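Local coordinates for protein GH26C (Muricauda sp. MAR_2010_75, PDB 6Q78) that probably hydrolyses internal beta-1,4-mannosidic linkages in mannans, as an endo-acting beta-mannanase of glycoside hydrolase family 26, at residues Gln307-Ser321 and Asn354-Ile367. Residues are numbered along the deposited sequence; the frame is centred on the assembly and turned at random.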
ATOM      1  N   GLN A 307       1.759  25.861  -1.839  1.00 21.42           N
ATOM      2  CA  GLN A 307       0.320  25.637  -1.753  1.00 20.88           C
ATOM      3  C   GLN A 307      -0.261  25.181  -3.092  1.00 18.82           C
ATOM      4  O   GLN A 307      -1.259  24.452  -3.113  1.00 19.45           O
ATOM      5  CB  GLN A 307      -0.381  26.907  -1.253  1.00 23.48           C
ATOM      6  CG  GLN A 307      -0.099  27.165   0.218  1.00 31.40           C
ATOM      7  CD  GLN A 307      -0.320  25.929   1.072  1.00 35.96           C
ATOM      8  OE1 GLN A 307      -1.416  25.356   1.076  1.00 36.33           O
ATOM      9  NE2 GLN A 307       0.730  25.489   1.781  1.00 28.85           N
ATOM     10  N   ALA A 308       0.357  25.564  -4.212  1.00 19.29           N
ATOM     11  CA  ALA A 308      -0.095  25.022  -5.492  1.00 18.95           C
ATOM     12  C   ALA A 308      -0.008  23.500  -5.501  1.00 17.60           C
ATOM     13  O   ALA A 308      -0.931  22.812  -5.956  1.00 17.63           O
ATOM     14  CB  ALA A 308       0.727  25.606  -6.641  1.00 19.68           C
ATOM     15  N   GLY A 309       1.111  22.948  -5.023  1.00 16.97           N
ATOM     16  CA  GLY A 309       1.236  21.497  -4.979  1.00 16.84           C
ATOM     17  C   GLY A 309       0.256  20.858  -4.019  1.00 15.75           C
ATOM     18  O   GLY A 309      -0.293  19.785  -4.292  1.00 14.32           O
ATOM     19  N   VAL A 310       0.034  21.498  -2.870  1.00 15.50           N
ATOM     20  CA  VAL A 310      -0.980  21.012  -1.941  1.00 15.61           C
ATOM     21  C   VAL A 310      -2.345  20.944  -2.610  1.00 21.45           C
ATOM     22  O   VAL A 310      -3.097  19.975  -2.406  1.00 17.73           O
ATOM     23  CB  VAL A 310      -1.012  21.893  -0.677  1.00 17.13           C
ATOM     24  CG1 VAL A 310      -2.118  21.424   0.273  1.00 19.46           C
ATOM     25  CG2 VAL A 310       0.356  21.852   0.015  1.00 18.41           C
ATOM     26  N   GLU A 311      -2.700  21.984  -3.382  1.00 16.30           N
ATOM     27  CA  GLU A 311      -3.986  22.001  -4.080  1.00 18.09           C
ATOM     28  C   GLU A 311      -4.072  20.868  -5.105  1.00 17.81           C
ATOM     29  O   GLU A 311      -5.077  20.150  -5.168  1.00 17.04           O
ATOM     30  CB  GLU A 311      -4.209  23.355  -4.759  1.00 19.70           C
ATOM     31  CG  GLU A 311      -4.211  24.529  -3.795  1.00 27.32           C
ATOM     32  CD  GLU A 311      -4.313  25.864  -4.517  0.31 21.93           C
ATOM     33  OE1 GLU A 311      -3.551  26.790  -4.167  0.18 29.06           O
ATOM     34  OE2 GLU A 311      -5.152  25.984  -5.435  0.66 31.81           O
ATOM     35  N   ARG A 312      -3.031  20.701  -5.929  1.00 15.64           N
ATOM     36  CA  ARG A 312      -3.009  19.561  -6.849  1.00 17.57           C
ATOM     37  C   ARG A 312      -3.219  18.247  -6.103  1.00 13.74           C
ATOM     38  O   ARG A 312      -4.000  17.397  -6.536  1.00 14.89           O
ATOM     39  CB  ARG A 312      -1.687  19.517  -7.628  1.00 14.84           C
ATOM     40  CG  ARG A 312      -1.493  20.707  -8.525  1.00 17.98           C
ATOM     41  CD  ARG A 312      -0.356  20.493  -9.532  1.00 19.18           C
ATOM     42  NE  ARG A 312       0.929  20.117  -8.925  1.00 15.41           N
ATOM     43  CZ  ARG A 312       1.903  20.970  -8.594  1.00 18.29           C
ATOM     44  NH1 ARG A 312       1.750  22.270  -8.747  1.00 17.10           N
ATOM     45  NH2 ARG A 312       3.035  20.501  -8.081  1.00 18.60           N
ATOM     46  N   ALA A 313      -2.502  18.050  -4.993  1.00 13.90           N
ATOM     47  CA  ALA A 313      -2.633  16.790  -4.261  1.00 12.41           C
ATOM     48  C   ALA A 313      -4.059  16.581  -3.767  1.00 15.49           C
ATOM     49  O   ALA A 313      -4.600  15.473  -3.847  1.00 14.38           O
ATOM     50  CB  ALA A 313      -1.651  16.747  -3.085  1.00 15.08           C
ATOM     51  N   ASN A 314      -4.690  17.637  -3.256  1.00 15.64           N
ATOM     52  CA  ASN A 314      -6.068  17.503  -2.798  1.00 15.74           C
ATOM     53  C   ASN A 314      -7.025  17.216  -3.952  1.00 14.63           C
ATOM     54  O   ASN A 314      -7.946  16.388  -3.815  1.00 15.42           O
ATOM     55  CB  ASN A 314      -6.476  18.781  -2.073  1.00 14.30           C
ATOM     56  CG  ASN A 314      -7.901  18.742  -1.565  1.00 18.33           C
ATOM     57  OD1 ASN A 314      -8.755  19.490  -2.052  1.00 18.19           O
ATOM     58  ND2 ASN A 314      -8.167  17.874  -0.580  1.00 16.34           N
ATOM     59  N   GLN A 315      -6.850  17.900  -5.077  1.00 14.38           N
ATOM     60  CA  GLN A 315      -7.723  17.680  -6.230  1.00 14.59           C
ATOM     61  C   GLN A 315      -7.613  16.247  -6.740  1.00 15.49           C
ATOM     62  O   GLN A 315      -8.619  15.631  -7.125  1.00 16.62           O
ATOM     63  CB  GLN A 315      -7.383  18.672  -7.351  1.00 15.14           C
ATOM     64  CG  GLN A 315      -7.819  20.091  -6.999  1.00 21.01           C
ATOM     65  CD  GLN A 315      -7.238  21.147  -7.902  1.00 25.67           C
ATOM     66  OE1 GLN A 315      -6.401  20.864  -8.748  1.00 22.12           O
ATOM     67  NE2 GLN A 315      -7.685  22.382  -7.719  1.00 26.27           N
ATOM     68  N   LYS A 316      -6.391  15.709  -6.796  1.00 12.82           N
ATOM     69  CA  LYS A 316      -6.253  14.355  -7.292  1.00 13.16           C
ATOM     70  C   LYS A 316      -6.837  13.361  -6.292  1.00 13.73           C
ATOM     71  O   LYS A 316      -7.541  12.418  -6.685  1.00 13.26           O
ATOM     72  CB  LYS A 316      -4.782  14.088  -7.593  1.00 12.36           C
ATOM     73  CG  LYS A 316      -4.232  14.933  -8.757  1.00 12.34           C
ATOM     74  CD  LYS A 316      -2.702  14.840  -8.768  1.00 12.08           C
ATOM     75  CE  LYS A 316      -2.097  15.804  -9.796  1.00 14.73           C
ATOM     76  NZ  LYS A 316      -0.590  15.621  -9.740  1.00 15.06           N
ATOM     77  N   LEU A 317      -6.600  13.572  -4.989  1.00 12.15           N
ATOM     78  CA  LEU A 317      -7.171  12.657  -4.000  1.00 12.62           C
ATOM     79  C   LEU A 317      -8.693  12.728  -3.990  1.00 12.51           C
ATOM     80  O   LEU A 317      -9.351  11.714  -3.684  1.00 14.09           O
ATOM     81  CB  LEU A 317      -6.564  12.906  -2.612  1.00 15.17           C
ATOM     82  CG  LEU A 317      -6.719  11.773  -1.579  1.00 12.46           C
ATOM     83  CD1 LEU A 317      -6.170  10.459  -2.110  1.00 11.73           C
ATOM     84  CD2 LEU A 317      -6.018  12.150  -0.278  1.00 15.02           C
ATOM     85  N   LYS A 318      -9.269  13.918  -4.296  1.00 13.68           N
ATOM     86  CA  LYS A 318     -10.722  14.046  -4.335  1.00 14.22           C
ATOM     87  C   LYS A 318     -11.305  13.230  -5.473  1.00 16.77           C
ATOM     88  O   LYS A 318     -12.408  12.664  -5.347  1.00 16.51           O
ATOM     89  CB  LYS A 318     -11.127  15.520  -4.440  1.00 16.80           C
ATOM     90  CG  LYS A 318     -12.647  15.736  -4.469  1.00 17.46           C
ATOM     91  CD  LYS A 318     -13.284  15.353  -3.125  1.00 22.45           C
ATOM     92  CE  LYS A 318     -14.773  15.784  -3.102  1.00 23.90           C
ATOM     93  NZ  LYS A 318     -15.489  15.216  -1.921  1.00 24.43           N
ATOM     94  N   ILE A 319     -10.588  13.165  -6.603  1.00 15.53           N
ATOM     95  CA  ILE A 319     -11.017  12.299  -7.697  1.00 13.87           C
ATOM     96  C   ILE A 319     -11.097  10.855  -7.217  1.00 11.92           C
ATOM     97  O   ILE A 319     -12.067  10.145  -7.496  1.00 14.49           O
ATOM     98  CB  ILE A 319     -10.037  12.411  -8.875  1.00 13.54           C
ATOM     99  CG1 ILE A 319     -10.192  13.766  -9.594  1.00 18.27           C
ATOM    100  CG2 ILE A 319     -10.222  11.262  -9.823  1.00 17.52           C
ATOM    101  CD1 ILE A 319      -9.044  14.015 -10.584  1.00 16.52           C
ATOM    102  N   VAL A 320     -10.016  10.365  -6.598  1.00 12.41           N
ATOM    103  CA  VAL A 320     -10.019   9.008  -6.059  1.00 13.96           C
ATOM    104  C   VAL A 320     -11.160   8.837  -5.071  1.00 11.95           C
ATOM    105  O   VAL A 320     -11.881   7.829  -5.095  1.00 13.54           O
ATOM    106  CB  VAL A 320      -8.657   8.684  -5.416  1.00 10.36           C
ATOM    107  CG1 VAL A 320      -8.603   7.236  -4.832  1.00 11.06           C
ATOM    108  CG2 VAL A 320      -7.516   8.908  -6.447  1.00 12.08           C
ATOM    109  N   SER A 321     -11.292   9.787  -4.144  1.00 12.13           N
ATOM    110  CA  SER A 321     -12.324   9.683  -3.111  1.00 13.94           C
ATOM    111  C   SER A 321     -13.729   9.681  -3.724  1.00 13.85           C
ATOM    112  O   SER A 321     -14.602   8.910  -3.295  1.00 14.94           O
ATOM    113  CB  SER A 321     -12.144  10.831  -2.117  1.00 14.56           C
ATOM    114  OG  SER A 321     -13.206  10.916  -1.183  1.00 16.24           O
ATOM    115  N   ASN A 354      -0.060  21.629   7.791  1.00 19.68           N
ATOM    116  CA  ASN A 354      -0.624  22.604   6.859  1.00 17.75           C
ATOM    117  C   ASN A 354      -0.659  22.120   5.417  1.00 24.15           C
ATOM    118  O   ASN A 354      -1.397  22.696   4.597  1.00 22.04           O
ATOM    119  CB  ASN A 354       0.203  23.887   6.881  1.00 21.24           C
ATOM    120  CG  ASN A 354       0.238  24.516   8.259  1.00 28.69           C
ATOM    121  OD1 ASN A 354      -0.744  24.456   8.999  1.00 37.15           O
ATOM    122  ND2 ASN A 354       1.373  25.104   8.617  1.00 32.79           N
ATOM    123  N   ASN A 355       0.157  21.129   5.071  1.00 16.50           N
ATOM    124  CA  ASN A 355       0.248  20.664   3.692  1.00 17.13           C
ATOM    125  C   ASN A 355      -0.399  19.291   3.561  1.00 17.59           C
ATOM    126  O   ASN A 355      -1.443  19.148   2.929  1.00 15.96           O
ATOM    127  CB  ASN A 355       1.698  20.644   3.198  1.00 14.61           C
ATOM    128  CG  ASN A 355       2.296  22.033   3.082  1.00 17.07           C
ATOM    129  OD1 ASN A 355       1.716  23.033   3.545  1.00 23.26           O
ATOM    130  ND2 ASN A 355       3.470  22.113   2.442  1.00 20.06           N
ATOM    131  N   LEU A 356       0.202  18.263   4.148  1.00 13.47           N
ATOM    132  CA  LEU A 356      -0.348  16.921   4.025  1.00 12.80           C
ATOM    133  C   LEU A 356      -1.751  16.841   4.615  1.00 15.76           C
ATOM    134  O   LEU A 356      -2.676  16.343   3.962  1.00 14.93           O
ATOM    135  CB  LEU A 356       0.584  15.913   4.701  1.00 13.48           C
ATOM    136  CG  LEU A 356       0.009  14.499   4.693  1.00 11.36           C
ATOM    137  CD1 LEU A 356      -0.149  13.952   3.243  1.00 14.16           C
ATOM    138  CD2 LEU A 356       0.944  13.592   5.468  1.00 15.23           C
ATOM    139  N   PHE A 357      -1.938  17.334   5.849  1.00 13.74           N
ATOM    140  CA  PHE A 357      -3.252  17.195   6.476  1.00 15.06           C
ATOM    141  C   PHE A 357      -4.332  17.874   5.649  1.00 14.99           C
ATOM    142  O   PHE A 357      -5.438  17.335   5.486  1.00 16.74           O
ATOM    143  CB  PHE A 357      -3.245  17.759   7.891  1.00 16.94           C
ATOM    144  CG  PHE A 357      -4.567  17.603   8.607  1.00 15.02           C
ATOM    145  CD1 PHE A 357      -4.920  16.374   9.160  1.00 17.49           C
ATOM    146  CD2 PHE A 357      -5.464  18.666   8.679  1.00 21.86           C
ATOM    147  CE1 PHE A 357      -6.163  16.228   9.823  1.00 19.93           C
ATOM    148  CE2 PHE A 357      -6.694  18.522   9.325  1.00 25.17           C
ATOM    149  CZ  PHE A 357      -7.035  17.308   9.899  1.00 19.95           C
ATOM    150  N   GLU A 358      -4.034  19.055   5.125  1.00 16.04           N
ATOM    151  CA  GLU A 358      -5.003  19.763   4.296  1.00 17.45           C
ATOM    152  C   GLU A 358      -5.338  18.979   3.036  1.00 18.06           C
ATOM    153  O   GLU A 358      -6.506  18.880   2.649  1.00 16.89           O
ATOM    154  CB  GLU A 358      -4.462  21.155   3.959  1.00 22.18           C
ATOM    155  CG  GLU A 358      -4.443  22.039   5.168  1.00 31.68           C
ATOM    156  CD  GLU A 358      -5.845  22.339   5.623  0.26 20.71           C
ATOM    157  OE1 GLU A 358      -6.705  22.516   4.736  0.61 29.88           O
ATOM    158  OE2 GLU A 358      -6.094  22.370   6.844  0.63 31.59           O
ATOM    159  N   ALA A 359      -4.332  18.409   2.374  1.00 14.05           N
ATOM    160  CA  ALA A 359      -4.636  17.622   1.186  1.00 15.14           C
ATOM    161  C   ALA A 359      -5.494  16.410   1.518  1.00 13.71           C
ATOM    162  O   ALA A 359      -6.283  15.959   0.680  1.00 16.70           O
ATOM    163  CB  ALA A 359      -3.333  17.191   0.504  1.00 19.39           C
ATOM    164  N   LEU A 360      -5.299  15.807   2.706  1.00 13.00           N
ATOM    165  CA  LEU A 360      -6.043  14.610   3.096  1.00 12.99           C
ATOM    166  C   LEU A 360      -7.466  14.894   3.547  1.00 14.04           C
ATOM    167  O   LEU A 360      -8.257  13.950   3.658  1.00 15.46           O
ATOM    168  CB  LEU A 360      -5.324  13.898   4.250  1.00 13.08           C
ATOM    169  CG  LEU A 360      -3.942  13.320   3.954  1.00 14.14           C
ATOM    170  CD1 LEU A 360      -3.243  12.771   5.204  1.00 13.70           C
ATOM    171  CD2 LEU A 360      -4.100  12.208   2.945  1.00 18.78           C
ATOM    172  N   THR A 361      -7.823  16.152   3.803  1.00 14.16           N
ATOM    173  CA  THR A 361      -9.119  16.416   4.415  1.00 15.35           C
ATOM    174  C   THR A 361      -9.951  17.474   3.692  1.00 15.80           C
ATOM    175  O   THR A 361     -11.175  17.453   3.802  1.00 17.97           O
ATOM    176  CB  THR A 361      -8.970  16.819   5.897  1.00 15.16           C
ATOM    177  OG1 THR A 361      -8.179  18.017   6.011  1.00 19.50           O
ATOM    178  CG2 THR A 361      -8.332  15.713   6.706  1.00 17.09           C
ATOM    179  N   HIS A 362      -9.331  18.438   3.014  1.00 17.91           N
ATOM    180  CA  HIS A 362     -10.105  19.550   2.463  1.00 20.84           C
ATOM    181  C   HIS A 362     -11.117  19.030   1.459  1.00 21.01           C
ATOM    182  O   HIS A 362     -10.879  18.036   0.767  1.00 19.30           O
ATOM    183  CB  HIS A 362      -9.164  20.523   1.749  1.00 17.40           C
ATOM    184  CG  HIS A 362      -9.845  21.724   1.166  1.00 20.83           C
ATOM    185  ND1 HIS A 362     -10.273  22.780   1.939  1.00 32.37           N
ATOM    186  CD2 HIS A 362     -10.147  22.045  -0.116  1.00 31.86           C
ATOM    187  CE1 HIS A 362     -10.827  23.693   1.162  1.00 28.31           C
ATOM    188  NE2 HIS A 362     -10.765  23.270  -0.090  1.00 31.75           N
ATOM    189  N   ASN A 363     -12.255  19.722   1.363  1.00 19.97           N
ATOM    190  CA  ASN A 363     -13.265  19.392   0.363  1.00 22.01           C
ATOM    191  C   ASN A 363     -13.825  17.986   0.564  1.00 21.09           C
ATOM    192  O   ASN A 363     -14.148  17.285  -0.400  1.00 19.22           O
ATOM    193  CB  ASN A 363     -12.738  19.594  -1.066  1.00 22.68           C
ATOM    194  CG  ASN A 363     -13.855  19.767  -2.091  1.00 36.57           C
ATOM    195  OD1 ASN A 363     -14.966  20.209  -1.760  1.00 41.20           O
ATOM    196  ND2 ASN A 363     -13.563  19.423  -3.344  1.00 36.22           N
ATOM    197  N   ASP A 364     -13.932  17.555   1.820  1.00 18.97           N
ATOM    198  CA  ASP A 364     -14.627  16.303   2.151  1.00 22.57           C
ATOM    199  C   ASP A 364     -14.019  15.064   1.475  1.00 23.89           C
ATOM    200  O   ASP A 364     -14.735  14.146   1.086  1.00 18.72           O
ATOM    201  CB  ASP A 364     -16.125  16.423   1.856  1.00 21.04           C
ATOM    202  CG  ASP A 364     -16.770  17.521   2.676  1.00 42.07           C
ATOM    203  OD1 ASP A 364     -16.805  17.363   3.918  1.00 44.03           O
ATOM    204  OD2 ASP A 364     -17.219  18.540   2.099  1.00 49.28           O
ATOM    205  N   VAL A 365     -12.691  15.033   1.333  1.00 15.62           N
ATOM    206  CA  VAL A 365     -12.005  13.795   0.953  1.00 14.10           C
ATOM    207  C   VAL A 365     -12.288  12.719   2.004  1.00 14.56           C
ATOM    208  O   VAL A 365     -12.295  12.989   3.214  1.00 17.88           O
ATOM    209  CB  VAL A 365     -10.493  14.071   0.805  1.00 16.25           C
ATOM    210  CG1 VAL A 365      -9.664  12.768   0.726  1.00 13.18           C
ATOM    211  CG2 VAL A 365     -10.202  14.954  -0.432  1.00 16.23           C
ATOM    212  N   LYS A 366     -12.551  11.493   1.542  1.00 13.74           N
ATOM    213  CA  LYS A 366     -12.781  10.331   2.402  1.00 14.92           C
ATOM    214  C   LYS A 366     -11.792   9.239   2.019  1.00 14.73           C
ATOM    215  O   LYS A 366     -11.891   8.654   0.930  1.00 13.45           O
ATOM    216  CB  LYS A 366     -14.212   9.818   2.261  1.00 14.08           C
ATOM    217  CG  LYS A 366     -15.269  10.789   2.748  1.00 19.10           C
ATOM    218  CD  LYS A 366     -16.666  10.214   2.537  1.00 23.32           C
ATOM    219  CE  LYS A 366     -17.714  11.232   2.920  1.00 30.46           C
ATOM    220  NZ  LYS A 366     -19.067  10.748   2.523  1.00 34.51           N
ATOM    221  N   ILE A 367     -10.836   8.936   2.911  1.00 12.20           N
ATOM    222  CA  ILE A 367      -9.845   7.892   2.652  1.00 10.32           C
ATOM    223  C   ILE A 367      -9.761   6.994   3.876  1.00 10.36           C
ATOM    224  O   ILE A 367      -9.921   7.457   5.005  1.00 12.05           O
ATOM    225  CB  ILE A 367      -8.442   8.462   2.338  1.00 11.40           C
ATOM    226  CG1 ILE A 367      -8.017   9.473   3.410  1.00 12.71           C
ATOM    227  CG2 ILE A 367      -8.371   9.065   0.915  1.00 10.57           C
ATOM    228  CD1 ILE A 367      -6.491   9.651   3.495  1.00 15.56           C
TER
HETATM  229  O   HOH W   1      -1.809  25.316   4.175  1.00 43.09           O
HETATM  230  O   HOH W   2     -10.725  19.454  -4.035  1.00 30.16           O
HETATM  231  O   HOH W   3     -14.149   7.763  -0.667  1.00 15.18           O
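Asn314 reaches from helix 307-321 to the last part of helix 351-361 and the turn that follows it, and its amide nitrogen serves two backbone carbonyls at once. Asn314 ND2 donates to Ala359 O and to His362 O, each at 3.0 Å, both bonds nearly straight, at 168° or more, and close to the amide plane, though each meets its carbonyl from above that group's own plane. With CG trans to the backbone N (chi1 180°), the amide points across the interface and OD1 comes to the edge of the His362 ring, in its plane; water 2 links OD1 to Asn363 ND2. Replacing Asn314 with a leucine would probably leave both carbonyls without this shared donor and free the turn after the helix to shift.

One helical turn further on, Lys318 bends at its second torsion and brings NZ to Asn363 O at 2.9 Å, with a weak second bond to Asp364 O. Ser321 OG then accepts from Lys366 N at 2.9 Å, pinning the chain as it heads for strand 369-372. At the other end, Gln307 NE2 bonds Asn355 OD1 at 3.2 Å, and Val310 packs CG2 on the Asn355 side chain while its CG1 approaches Asn355 O.

Beneath these polar grips, Ala313 CB meets Ala359 CB at 4.0 Å, small residues where the helices run close, their axes 8.0 Å apart. Leu317 CD2 touches Leu360 CD2 and Val365 CG1, while CD1 meets Ile367 CG2. Leu360 and Ile367 also rest on Phe81. Two neighbouring outer helices, roughly parallel and packed against the parallel strands, belong to the (beta/alpha)8 TIM barrel of family 26.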